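Local coordinates for protein phospholipase C-beta (PLC-beta) (Sepia officinalis, PDB 3QR0) that belongs to the phospholipase C-beta family of multidomain proteins and carries a calcium ion in its TIM-barrel domain, at residues D370-K375 with I380-F385; F416-H419 with Q424-L427; L467-K472 with Y539-M544. One frame throughout, in Å; residues are numbered along the deposited sequence.

How the interactions relate
Followed from the N terminus, the three contacts come in series; none encloses or crosses another. Interaction 1 closes the seven-residue connection between strands 366-372 and 380-381, a beta hairpin. Interaction 2 closes the shorter, three-residue connection from strand 412-418 into helix 422-436. Interaction 3 spans 66 intervening residues and brings strand 466-469 of the X region to strand 540-545 of the Y region. Strands 366-372, 412-418 and 466-469 are consecutive neighbours in one sheet, which links all three. Interactions 1 and 2 also share the calcium ion and two of its waters, whereas interactions 2 and 3 meet through Phe416 N to Lys469 O and Asn418 ND2 to Asn470 OD1.

Interaction 1: residues D370-K375 with I380-F385; sequences DCWDGK and IITHGF. With CA (calcium ion), chain B.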
ATOM      1  N   ASP A 370     -16.064 -15.460  -9.655  1.00 23.08           N
ATOM      2  CA  ASP A 370     -16.408 -16.851  -9.959  1.00 23.15           C
ATOM      3  C   ASP A 370     -17.922 -16.967  -9.985  1.00 23.77           C
ATOM      4  O   ASP A 370     -18.565 -16.990  -8.928  1.00 23.41           O
ATOM      5  CB  ASP A 370     -15.860 -17.808  -8.891  1.00 22.90           C
ATOM      6  CG  ASP A 370     -14.356 -17.985  -8.957  1.00 22.14           C
ATOM      7  OD1 ASP A 370     -13.666 -17.269  -9.713  1.00 21.47           O
ATOM      8  OD2 ASP A 370     -13.841 -18.851  -8.220  1.00 22.83           O
ATOM      9  N   CYS A 371     -18.488 -17.070 -11.187  1.00 24.56           N
ATOM     10  CA  CYS A 371     -19.937 -17.011 -11.366  1.00 25.78           C
ATOM     11  C   CYS A 371     -20.562 -18.401 -11.504  1.00 26.36           C
ATOM     12  O   CYS A 371     -20.113 -19.211 -12.313  1.00 26.53           O
ATOM     13  CB  CYS A 371     -20.276 -16.155 -12.587  1.00 26.15           C
ATOM     14  SG  CYS A 371     -19.484 -14.531 -12.546  1.00 28.77           S
ATOM     15  N   TRP A 372     -21.599 -18.657 -10.708  1.00 26.80           N
ATOM     16  CA  TRP A 372     -22.326 -19.932 -10.719  1.00 27.61           C
ATOM     17  C   TRP A 372     -23.838 -19.685 -10.775  1.00 28.57           C
ATOM     18  O   TRP A 372     -24.319 -18.604 -10.414  1.00 27.75           O
ATOM     19  CB  TRP A 372     -21.977 -20.755  -9.466  1.00 27.41           C
ATOM     20  CG  TRP A 372     -20.511 -21.099  -9.361  1.00 26.37           C
ATOM     21  CD1 TRP A 372     -19.520 -20.313  -8.851  1.00 24.95           C
ATOM     22  CD2 TRP A 372     -19.880 -22.318  -9.779  1.00 26.29           C
ATOM     23  NE1 TRP A 372     -18.310 -20.968  -8.921  1.00 25.22           N
ATOM     24  CE2 TRP A 372     -18.504 -22.197  -9.494  1.00 25.48           C
ATOM     25  CE3 TRP A 372     -20.348 -23.501 -10.364  1.00 27.73           C
ATOM     26  CZ2 TRP A 372     -17.584 -23.213  -9.784  1.00 25.88           C
ATOM     27  CZ3 TRP A 372     -19.433 -24.512 -10.654  1.00 27.94           C
ATOM     28  CH2 TRP A 372     -18.067 -24.359 -10.359  1.00 27.07           C
ATOM     29  N   ASP A 373     -24.580 -20.694 -11.228  1.00 30.05           N
ATOM     30  CA  ASP A 373     -26.041 -20.621 -11.254  1.00 31.25           C
ATOM     31  C   ASP A 373     -26.571 -20.584  -9.828  1.00 31.70           C
ATOM     32  O   ASP A 373     -26.205 -21.426  -9.018  1.00 31.44           O
ATOM     33  CB  ASP A 373     -26.652 -21.838 -11.968  1.00 32.29           C
ATOM     34  CG  ASP A 373     -26.520 -21.773 -13.485  1.00 33.64           C
ATOM     35  OD1 ASP A 373     -26.117 -20.724 -14.029  1.00 34.38           O
ATOM     36  OD2 ASP A 373     -26.830 -22.788 -14.143  1.00 36.21           O
ATOM     37  N   GLY A 374     -27.416 -19.603  -9.524  1.00 32.48           N
ATOM     38  CA  GLY A 374     -28.123 -19.564  -8.247  1.00 33.25           C
ATOM     39  C   GLY A 374     -29.422 -20.337  -8.350  1.00 35.07           C
ATOM     40  O   GLY A 374     -30.008 -20.439  -9.437  1.00 35.03           O
ATOM     41  N   LYS A 375     -29.869 -20.873  -7.213  1.00 36.30           N
ATOM     42  CA  LYS A 375     -31.046 -21.746  -7.157  1.00 38.28           C
ATOM     43  C   LYS A 375     -32.343 -21.044  -7.540  1.00 39.21           C
ATOM     44  O   LYS A 375     -33.275 -21.692  -8.008  1.00 40.53           O
ATOM     45  CB  LYS A 375     -31.203 -22.366  -5.758  1.00 38.73           C
ATOM     46  CG  LYS A 375     -30.275 -23.553  -5.493  1.00 40.06           C
ATOM     47  CD  LYS A 375     -30.603 -24.282  -4.185  1.00 41.82           C
ATOM     48  CE  LYS A 375     -31.995 -24.898  -4.204  1.00 43.59           C
ATOM     49  NZ  LYS A 375     -32.201 -25.886  -3.102  1.00 45.35           N
ATOM     50  N   ILE A 380     -24.889 -16.216  -8.829  1.00 26.17           N
ATOM     51  CA  ILE A 380     -24.195 -15.982  -7.574  1.00 25.37           C
ATOM     52  C   ILE A 380     -22.699 -16.060  -7.789  1.00 24.42           C
ATOM     53  O   ILE A 380     -22.233 -16.541  -8.823  1.00 24.61           O
ATOM     54  CB  ILE A 380     -24.594 -17.013  -6.497  1.00 25.87           C
ATOM     55  CG1 ILE A 380     -24.193 -18.431  -6.929  1.00 26.22           C
ATOM     56  CG2 ILE A 380     -26.091 -16.922  -6.208  1.00 26.16           C
ATOM     57  CD1 ILE A 380     -24.515 -19.493  -5.916  1.00 28.61           C
ATOM     58  N   ILE A 381     -21.959 -15.573  -6.803  1.00 23.55           N
ATOM     59  CA  ILE A 381     -20.505 -15.695  -6.767  1.00 22.55           C
ATOM     60  C   ILE A 381     -20.109 -16.517  -5.551  1.00 22.42           C
ATOM     61  O   ILE A 381     -20.566 -16.255  -4.436  1.00 22.25           O
ATOM     62  CB  ILE A 381     -19.826 -14.319  -6.718  1.00 21.97           C
ATOM     63  CG1 ILE A 381     -20.003 -13.607  -8.062  1.00 22.26           C
ATOM     64  CG2 ILE A 381     -18.332 -14.453  -6.373  1.00 20.54           C
ATOM     65  CD1 ILE A 381     -19.467 -12.176  -8.086  1.00 21.14           C
ATOM     66  N   THR A 382     -19.266 -17.521  -5.776  1.00 22.53           N
ATOM     67  CA  THR A 382     -18.792 -18.394  -4.710  1.00 22.67           C
ATOM     68  C   THR A 382     -17.654 -19.267  -5.232  1.00 22.78           C
ATOM     69  O   THR A 382     -17.375 -19.276  -6.436  1.00 22.75           O
ATOM     70  CB  THR A 382     -19.932 -19.302  -4.158  1.00 23.25           C
ATOM     71  OG1 THR A 382     -19.510 -19.917  -2.934  1.00 23.47           O
ATOM     72  CG2 THR A 382     -20.327 -20.387  -5.164  1.00 23.41           C
ATOM     73  N   HIS A 383     -16.998 -19.992  -4.329  1.00 22.69           N
ATOM     74  CA  HIS A 383     -16.006 -20.987  -4.726  1.00 22.94           C
ATOM     75  C   HIS A 383     -16.728 -22.322  -4.880  1.00 23.72           C
ATOM     76  O   HIS A 383     -17.155 -22.928  -3.895  1.00 23.60           O
ATOM     77  CB  HIS A 383     -14.869 -21.082  -3.698  1.00 22.77           C
ATOM     78  CG  HIS A 383     -13.640 -21.772  -4.210  1.00 23.41           C
ATOM     79  ND1 HIS A 383     -12.579 -22.105  -3.394  1.00 23.32           N
ATOM     80  CD2 HIS A 383     -13.299 -22.188  -5.455  1.00 24.49           C
ATOM     81  CE1 HIS A 383     -11.640 -22.696  -4.111  1.00 24.21           C
ATOM     82  NE2 HIS A 383     -12.050 -22.760  -5.366  1.00 25.10           N
ATOM     83  N   GLY A 384     -16.882 -22.763  -6.125  1.00 24.23           N
ATOM     84  CA  GLY A 384     -17.657 -23.959  -6.430  1.00 25.34           C
ATOM     85  C   GLY A 384     -17.160 -25.234  -5.771  1.00 26.08           C
ATOM     86  O   GLY A 384     -15.956 -25.427  -5.604  1.00 25.59           O
ATOM     87  N   PHE A 385     -18.110 -26.091  -5.402  1.00 27.51           N
ATOM     88  CA  PHE A 385     -17.852 -27.382  -4.757  1.00 28.83           C
ATOM     89  C   PHE A 385     -17.116 -27.278  -3.414  1.00 28.83           C
ATOM     90  O   PHE A 385     -16.406 -28.205  -3.015  1.00 29.42           O
ATOM     91  CB  PHE A 385     -17.117 -28.331  -5.708  1.00 29.33           C
ATOM     92  CG  PHE A 385     -17.808 -28.513  -7.031  1.00 30.88           C
ATOM     93  CD1 PHE A 385     -18.823 -29.446  -7.173  1.00 33.25           C
ATOM     94  CD2 PHE A 385     -17.438 -27.757  -8.134  1.00 32.17           C
ATOM     95  CE1 PHE A 385     -19.466 -29.621  -8.402  1.00 34.42           C
ATOM     96  CE2 PHE A 385     -18.077 -27.923  -9.362  1.00 32.55           C
ATOM     97  CZ  PHE A 385     -19.088 -28.853  -9.492  1.00 33.44           C
TER
HETATM   98 CA    CA B1000     -11.547 -18.619  -9.262  1.00 22.54          CA
HETATM   99  O   HOH W   1     -15.292 -21.289  -8.199  1.00 22.88           O
HETATM  100  O   HOH W   2     -11.282 -20.790  -8.141  1.00 20.83           O
HETATM  101  O   HOH W   3      -9.216 -19.316  -9.140  1.00 21.27           O
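The indole of Trp372 is covered on one face by Gly384, whose CA stands 3.3 Å above the ring plane and off-centre, toward the rim of the six-membered ring. His419 stacks against the opposite face. At the indole edge, water 1 lies in the ring plane and accepts the hydrogen of Trp372 NE1; the same water takes the backbone N-H of Gly384 and donates to Asp370 OD2 over 2.8 Å. It also sits in plane at the edge of the His383 ring, whose ND1 is bonded to Gln346 O. Phe385 completes the surroundings, CE2 lying 3.7 Å from Trp372 CH2 with the two ring planes 87° apart. Trp372 reaches this cluster because its CG is anti to the carbonyl carbon (chi1 -61°).

The backbone beneath is a beta hairpin in the X region of the TIM barrel. Trp372 and Ile380 form a hydrogen-bonded antiparallel pair, with Trp372 N to Ile380 O and Ile380 N to Trp372 O both 2.9 Å and nearly straight. Cys371 and Ile381 follow as a non-hydrogen-bonded pair, their side chains on the other face of the sheet, against Phe393 of helix 393-403. Thr382 N gives a longer bond, 3.3 Å, to Asp370 O.

Asp370 chelates calcium through both oxygens, OD2 lying 2.5 Å from the ion; Asn339, Glu368, Glu417 and two waters supply the other ligands. Its OD2 is additionally gripped by Tyr341 OH and water 1, which should restrict rotation of the carboxylate.

Interaction 2: residues F416-H419 with Q424-L427; sequences FENH and QQKL. With CA (calcium ion), chain B.
Asn418 and Gln425 supply essentially all of the 89 Å² buried here, and they meet amide to amide. Asn418 directs its CB toward the helix, and Gln425, an extended chain from CG onward, brings its end to meet it. The two amide planes are turned 55° from each other, so they do not lie flat together. Asn418 ND2 lies 3.4 Å from Gln425 OE1, while Asn418 OD1 rests 3.6 Å from Gln425 CG. Clearer polar partners lie outside: Asn418 ND2 bonds to Asn470 OD1, and Gln425 uses NE2 toward Cys420 O and OE1 toward Ala511 N.

This is the turn of a beta-alpha unit of the TIM barrel, where strand 412-418 passes into helix 422-436. Side-chain alternation along the strand sends Glu417 away from the helix and into the calcium site. With CG anti to the backbone N (chi1 -167°) and the chain extended, Glu417 places OE1 2.4 Å from the calcium ion. OE2 stays off the metal; through its anti lone pair it accepts His419 NE2 at 2.7 Å, the carboxylate lying almost in the imidazole plane, and Thr503 OG1 is a second partner of that oxygen.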
ATOM      1  N   PHE A 416     -13.574 -13.043 -15.192  1.00 24.25           N
ATOM      2  CA  PHE A 416     -14.726 -13.915 -15.008  1.00 25.06           C
ATOM      3  C   PHE A 416     -14.310 -15.379 -15.127  1.00 25.47           C
ATOM      4  O   PHE A 416     -13.736 -15.792 -16.131  1.00 26.05           O
ATOM      5  CB  PHE A 416     -15.810 -13.624 -16.052  1.00 25.76           C
ATOM      6  CG  PHE A 416     -16.680 -12.438 -15.725  1.00 26.92           C
ATOM      7  CD1 PHE A 416     -18.051 -12.586 -15.580  1.00 29.01           C
ATOM      8  CD2 PHE A 416     -16.128 -11.172 -15.566  1.00 28.09           C
ATOM      9  CE1 PHE A 416     -18.863 -11.484 -15.281  1.00 29.61           C
ATOM     10  CE2 PHE A 416     -16.927 -10.072 -15.264  1.00 28.31           C
ATOM     11  CZ  PHE A 416     -18.295 -10.229 -15.125  1.00 29.26           C
ATOM     12  N   GLU A 417     -14.593 -16.157 -14.093  1.00 25.25           N
ATOM     13  CA  GLU A 417     -14.552 -17.606 -14.194  1.00 25.75           C
ATOM     14  C   GLU A 417     -16.016 -18.017 -14.275  1.00 26.29           C
ATOM     15  O   GLU A 417     -16.730 -18.031 -13.274  1.00 26.13           O
ATOM     16  CB  GLU A 417     -13.855 -18.218 -12.987  1.00 25.44           C
ATOM     17  CG  GLU A 417     -13.489 -19.669 -13.161  1.00 26.20           C
ATOM     18  CD  GLU A 417     -13.054 -20.309 -11.857  1.00 26.29           C
ATOM     19  OE1 GLU A 417     -12.089 -19.811 -11.242  1.00 25.31           O
ATOM     20  OE2 GLU A 417     -13.684 -21.305 -11.449  1.00 27.07           O
ATOM     21  N   ASN A 418     -16.458 -18.316 -15.490  1.00 26.84           N
ATOM     22  CA  ASN A 418     -17.878 -18.411 -15.805  1.00 27.42           C
ATOM     23  C   ASN A 418     -18.378 -19.855 -15.806  1.00 27.70           C
ATOM     24  O   ASN A 418     -17.954 -20.658 -16.628  1.00 28.28           O
ATOM     25  CB  ASN A 418     -18.092 -17.772 -17.177  1.00 28.00           C
ATOM     26  CG  ASN A 418     -19.519 -17.365 -17.423  1.00 29.44           C
ATOM     27  OD1 ASN A 418     -20.454 -17.892 -16.815  1.00 30.98           O
ATOM     28  ND2 ASN A 418     -19.703 -16.424 -18.348  1.00 31.14           N
ATOM     29  N   HIS A 419     -19.279 -20.182 -14.882  1.00 27.66           N
ATOM     30  CA  HIS A 419     -19.875 -21.521 -14.833  1.00 28.19           C
ATOM     31  C   HIS A 419     -21.386 -21.498 -15.045  1.00 28.78           C
ATOM     32  O   HIS A 419     -22.058 -22.498 -14.814  1.00 29.15           O
ATOM     33  CB  HIS A 419     -19.547 -22.198 -13.501  1.00 27.91           C
ATOM     34  CG  HIS A 419     -18.083 -22.294 -13.229  1.00 27.16           C
ATOM     35  ND1 HIS A 419     -17.315 -23.345 -13.676  1.00 28.20           N
ATOM     36  CD2 HIS A 419     -17.238 -21.454 -12.587  1.00 26.99           C
ATOM     37  CE1 HIS A 419     -16.060 -23.155 -13.311  1.00 27.91           C
ATOM     38  NE2 HIS A 419     -15.987 -22.015 -12.647  1.00 27.50           N
ATOM     39  N   GLN A 424     -28.640 -17.628 -17.139  1.00 30.46           N
ATOM     40  CA  GLN A 424     -28.056 -16.799 -16.090  1.00 29.55           C
ATOM     41  C   GLN A 424     -26.879 -15.954 -16.594  1.00 29.08           C
ATOM     42  O   GLN A 424     -26.619 -14.887 -16.045  1.00 28.88           O
ATOM     43  CB  GLN A 424     -27.718 -17.643 -14.859  1.00 29.09           C
ATOM     44  CG  GLN A 424     -28.992 -18.251 -14.222  1.00 28.97           C
ATOM     45  CD  GLN A 424     -28.831 -18.679 -12.768  1.00 28.73           C
ATOM     46  OE1 GLN A 424     -28.094 -18.065 -11.996  1.00 28.71           O
ATOM     47  NE2 GLN A 424     -29.542 -19.730 -12.386  1.00 29.24           N
ATOM     48  N   GLN A 425     -26.196 -16.408 -17.649  1.00 29.34           N
ATOM     49  CA  GLN A 425     -25.185 -15.584 -18.342  1.00 28.99           C
ATOM     50  C   GLN A 425     -25.804 -14.340 -18.986  1.00 29.41           C
ATOM     51  O   GLN A 425     -25.163 -13.288 -19.061  1.00 28.83           O
ATOM     52  CB  GLN A 425     -24.431 -16.390 -19.412  1.00 29.27           C
ATOM     53  CG  GLN A 425     -23.386 -17.345 -18.856  1.00 29.07           C
ATOM     54  CD  GLN A 425     -22.474 -17.914 -19.929  1.00 30.45           C
ATOM     55  OE1 GLN A 425     -21.953 -17.183 -20.772  1.00 30.79           O
ATOM     56  NE2 GLN A 425     -22.267 -19.225 -19.893  1.00 30.92           N
ATOM     57  N   LYS A 426     -27.040 -14.464 -19.467  1.00 30.18           N
ATOM     58  CA  LYS A 426     -27.781 -13.310 -19.974  1.00 30.84           C
ATOM     59  C   LYS A 426     -27.941 -12.272 -18.875  1.00 30.30           C
ATOM     60  O   LYS A 426     -27.814 -11.070 -19.123  1.00 30.13           O
ATOM     61  CB  LYS A 426     -29.153 -13.723 -20.505  1.00 32.07           C
ATOM     62  CG  LYS A 426     -29.110 -14.355 -21.881  1.00 33.55           C
ATOM     63  CD  LYS A 426     -30.433 -15.016 -22.230  1.00 35.43           C
ATOM     64  CE  LYS A 426     -30.460 -15.477 -23.679  1.00 37.50           C
ATOM     65  NZ  LYS A 426     -30.702 -14.350 -24.648  1.00 38.35           N
ATOM     66  N   LEU A 427     -28.199 -12.752 -17.660  1.00 29.84           N
ATOM     67  CA  LEU A 427     -28.349 -11.883 -16.503  1.00 29.54           C
ATOM     68  C   LEU A 427     -27.016 -11.271 -16.080  1.00 28.62           C
ATOM     69  O   LEU A 427     -26.977 -10.093 -15.727  1.00 28.91           O
ATOM     70  CB  LEU A 427     -29.010 -12.636 -15.341  1.00 29.61           C
ATOM     71  CG  LEU A 427     -30.437 -13.111 -15.640  1.00 30.93           C
ATOM     72  CD1 LEU A 427     -30.964 -13.996 -14.523  1.00 31.93           C
ATOM     73  CD2 LEU A 427     -31.372 -11.922 -15.874  1.00 31.67           C
TER
HETATM   74 CA    CA B1000     -11.547 -18.619  -9.262  1.00 22.54          CA
HETATM   75  O   HOH W   2     -11.282 -20.790  -8.141  1.00 20.83           O
HETATM   76  O   HOH W   3      -9.216 -19.316  -9.140  1.00 21.27           O

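Interaction 3: residues L467-K472 with Y539-M544; sequences LIKNKK and YEMSSM
Lys469, on strand 466-469 in the X half of the TIM barrel, runs out nearly straight: three near-anti torsions carry CD and CE across to Met541, with CE also reaching Ser543, and the bend at chi4 (-61°) turns NZ aside. Met541, on strand 540-545 of the Y half, answers with a folded chain: its CG occupies the crowded position between backbone N and carbonyl carbon (chi1 62°), and bends at chi2 (83°) and again at chi3 curl SD and the CE methyl toward the lysine. The two side chains cross at about a right angle.

The two strands do not pair directly: the closest CA atoms, those of Lys469 and Met541, are 9.3 Å apart, and no hydrogen bond bridges the segments. Pro523 of strand 522-523, the strand beside 540-545 in its sheet, touches both Lys469 and Met541; between the two segments themselves only side chains meet.

What meets is largely apolar. Met541 SD lies 3.8 Å from Lys469 CE, and Met541 CE comes within 4.0 Å of Lys469 CD. The ammonium group is satisfied outside the contact, by Ser415 OG on strand 412-418. Ser543, likewise, gives its hydroxyl a different partner, Arg570 NH1 on the neighbouring strand 569-572, and its OG remains 4.1 Å from Lys469 NZ. Its methylene does the touching, Ser543 CB packing 3.7 Å from Lys469 CE.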
ATOM      1  N   LEU A 467     -12.903  -3.445 -18.140  1.00 23.48           N
ATOM      2  CA  LEU A 467     -12.761  -4.452 -19.186  1.00 24.01           C
ATOM      3  C   LEU A 467     -13.161  -5.817 -18.657  1.00 23.96           C
ATOM      4  O   LEU A 467     -12.886  -6.150 -17.496  1.00 23.37           O
ATOM      5  CB  LEU A 467     -11.327  -4.499 -19.718  1.00 24.16           C
ATOM      6  CG  LEU A 467     -10.943  -3.327 -20.621  1.00 25.47           C
ATOM      7  CD1 LEU A 467     -10.531  -2.139 -19.779  1.00 26.31           C
ATOM      8  CD2 LEU A 467      -9.820  -3.726 -21.581  1.00 27.78           C
ATOM      9  N   ILE A 468     -13.817  -6.595 -19.511  1.00 24.40           N
ATOM     10  CA  ILE A 468     -14.284  -7.923 -19.150  1.00 24.86           C
ATOM     11  C   ILE A 468     -13.388  -8.977 -19.771  1.00 25.06           C
ATOM     12  O   ILE A 468     -13.234  -9.022 -20.990  1.00 25.27           O
ATOM     13  CB  ILE A 468     -15.724  -8.195 -19.645  1.00 25.54           C
ATOM     14  CG1 ILE A 468     -16.682  -7.099 -19.170  1.00 25.99           C
ATOM     15  CG2 ILE A 468     -16.194  -9.566 -19.154  1.00 25.68           C
ATOM     16  CD1 ILE A 468     -16.740  -6.938 -17.670  1.00 25.51           C
ATOM     17  N   LYS A 469     -12.820  -9.824 -18.917  1.00 25.10           N
ATOM     18  CA  LYS A 469     -12.052 -10.987 -19.341  1.00 25.73           C
ATOM     19  C   LYS A 469     -12.938 -12.219 -19.175  1.00 26.64           C
ATOM     20  O   LYS A 469     -13.234 -12.646 -18.055  1.00 26.18           O
ATOM     21  CB  LYS A 469     -10.771 -11.115 -18.512  1.00 25.30           C
ATOM     22  CG  LYS A 469     -10.014 -12.431 -18.685  1.00 25.95           C
ATOM     23  CD  LYS A 469      -8.886 -12.554 -17.670  1.00 26.09           C
ATOM     24  CE  LYS A 469      -8.443 -14.000 -17.481  1.00 26.76           C
ATOM     25  NZ  LYS A 469      -9.536 -14.891 -16.962  1.00 28.59           N
ATOM     26  N   ASN A 470     -13.366 -12.769 -20.306  1.00 27.98           N
ATOM     27  CA  ASN A 470     -14.237 -13.934 -20.351  1.00 29.24           C
ATOM     28  C   ASN A 470     -14.027 -14.634 -21.682  1.00 30.57           C
ATOM     29  O   ASN A 470     -13.645 -13.995 -22.665  1.00 30.38           O
ATOM     30  CB  ASN A 470     -15.699 -13.506 -20.204  1.00 29.44           C
ATOM     31  CG  ASN A 470     -16.642 -14.675 -19.967  1.00 30.59           C
ATOM     32  OD1 ASN A 470     -16.962 -15.002 -18.825  1.00 30.66           O
ATOM     33  ND2 ASN A 470     -17.099 -15.306 -21.046  1.00 30.59           N
ATOM     34  N   LYS A 471     -14.267 -15.941 -21.713  1.00 31.96           N
ATOM     35  CA  LYS A 471     -14.193 -16.693 -22.962  1.00 33.68           C
ATOM     36  C   LYS A 471     -15.093 -16.027 -23.998  1.00 35.11           C
ATOM     37  O   LYS A 471     -16.148 -15.486 -23.652  1.00 34.54           O
ATOM     38  CB  LYS A 471     -14.634 -18.145 -22.757  1.00 34.11           C
ATOM     39  CG  LYS A 471     -13.666 -18.988 -21.933  1.00 34.19           C
ATOM     40  CD  LYS A 471     -14.331 -20.253 -21.389  1.00 35.18           C
ATOM     41  CE  LYS A 471     -14.672 -21.247 -22.486  1.00 35.95           C
ATOM     42  NZ  LYS A 471     -15.116 -22.559 -21.909  1.00 36.40           N
ATOM     43  N   LYS A 472     -14.650 -16.032 -25.251  1.00 37.05           N
ATOM     44  CA  LYS A 472     -15.491 -15.597 -26.360  1.00 39.12           C
ATOM     45  C   LYS A 472     -16.126 -16.829 -26.983  1.00 41.34           C
ATOM     46  O   LYS A 472     -15.787 -17.958 -26.617  1.00 41.29           O
ATOM     47  CB  LYS A 472     -14.690 -14.793 -27.390  1.00 39.29           C
ATOM     48  CG  LYS A 472     -14.398 -13.363 -26.936  1.00 38.58           C
ATOM     49  CD  LYS A 472     -13.840 -12.485 -28.055  1.00 38.65           C
ATOM     50  CE  LYS A 472     -14.932 -11.928 -28.958  1.00 39.35           C
ATOM     51  NZ  LYS A 472     -15.742 -10.861 -28.305  1.00 37.62           N
ATOM     52  N   TYR A 539      -4.345  -8.989 -28.352  1.00 27.95           N
ATOM     53  CA  TYR A 539      -5.547  -8.983 -27.509  1.00 27.80           C
ATOM     54  C   TYR A 539      -5.890 -10.389 -27.003  1.00 27.77           C
ATOM     55  O   TYR A 539      -6.861 -10.569 -26.261  1.00 28.05           O
ATOM     56  CB  TYR A 539      -6.729  -8.406 -28.290  1.00 28.31           C
ATOM     57  CG  TYR A 539      -6.940  -9.089 -29.616  1.00 29.20           C
ATOM     58  CD1 TYR A 539      -7.671 -10.264 -29.699  1.00 29.64           C
ATOM     59  CD2 TYR A 539      -6.387  -8.573 -30.786  1.00 30.01           C
ATOM     60  CE1 TYR A 539      -7.860 -10.906 -30.900  1.00 31.06           C
ATOM     61  CE2 TYR A 539      -6.567  -9.216 -31.998  1.00 31.43           C
ATOM     62  CZ  TYR A 539      -7.313 -10.384 -32.042  1.00 31.89           C
ATOM     63  OH  TYR A 539      -7.513 -11.044 -33.226  1.00 34.52           O
ATOM     64  N   GLU A 540      -5.114 -11.388 -27.412  1.00 27.78           N
ATOM     65  CA  GLU A 540      -5.228 -12.706 -26.811  1.00 27.86           C
ATOM     66  C   GLU A 540      -4.296 -12.767 -25.614  1.00 27.08           C
ATOM     67  O   GLU A 540      -3.173 -12.260 -25.657  1.00 27.07           O
ATOM     68  CB  GLU A 540      -4.928 -13.814 -27.815  1.00 28.57           C
ATOM     69  CG  GLU A 540      -6.029 -13.980 -28.856  1.00 30.07           C
ATOM     70  CD  GLU A 540      -5.900 -15.249 -29.673  1.00 31.40           C
ATOM     71  OE1 GLU A 540      -4.834 -15.900 -29.635  1.00 32.30           O
ATOM     72  OE2 GLU A 540      -6.876 -15.589 -30.372  1.00 33.02           O
ATOM     73  N   MET A 541      -4.786 -13.344 -24.526  1.00 26.60           N
ATOM     74  CA  MET A 541      -3.998 -13.463 -23.304  1.00 25.87           C
ATOM     75  C   MET A 541      -4.257 -14.819 -22.687  1.00 25.86           C
ATOM     76  O   MET A 541      -5.171 -15.540 -23.099  1.00 25.75           O
ATOM     77  CB  MET A 541      -4.339 -12.333 -22.320  1.00 25.49           C
ATOM     78  CG  MET A 541      -5.786 -12.284 -21.827  1.00 25.79           C
ATOM     79  SD  MET A 541      -6.136 -13.388 -20.432  1.00 26.65           S
ATOM     80  CE  MET A 541      -5.194 -12.612 -19.123  1.00 26.66           C
ATOM     81  N   SER A 542      -3.433 -15.176 -21.718  1.00 25.66           N
ATOM     82  CA  SER A 542      -3.620 -16.419 -21.012  1.00 26.15           C
ATOM     83  C   SER A 542      -3.572 -16.181 -19.517  1.00 25.19           C
ATOM     84  O   SER A 542      -2.805 -15.348 -19.023  1.00 24.66           O
ATOM     85  CB  SER A 542      -2.593 -17.459 -21.458  1.00 27.06           C
ATOM     86  OG  SER A 542      -2.980 -18.020 -22.713  1.00 29.39           O
ATOM     87  N   SER A 543      -4.443 -16.889 -18.812  1.00 25.03           N
ATOM     88  CA  SER A 543      -4.494 -16.852 -17.362  1.00 24.45           C
ATOM     89  C   SER A 543      -3.979 -18.207 -16.913  1.00 24.21           C
ATOM     90  O   SER A 543      -4.620 -19.223 -17.161  1.00 24.55           O
ATOM     91  CB  SER A 543      -5.929 -16.607 -16.886  1.00 24.52           C
ATOM     92  OG  SER A 543      -5.980 -16.411 -15.478  1.00 25.59           O
ATOM     93  N   MET A 544      -2.799 -18.214 -16.296  1.00 23.40           N
ATOM     94  CA  MET A 544      -2.114 -19.445 -15.931  1.00 23.12           C
ATOM     95  C   MET A 544      -2.117 -19.666 -14.426  1.00 22.21           C
ATOM     96  O   MET A 544      -1.735 -18.776 -13.658  1.00 21.08           O
ATOM     97  CB  MET A 544      -0.658 -19.379 -16.381  1.00 23.34           C
ATOM     98  CG  MET A 544      -0.446 -19.082 -17.842  1.00 24.56           C
ATOM     99  SD  MET A 544       1.311 -19.205 -18.238  1.00 26.04           S
ATOM    100  CE  MET A 544       1.309 -18.696 -19.959  1.00 27.19           C
TER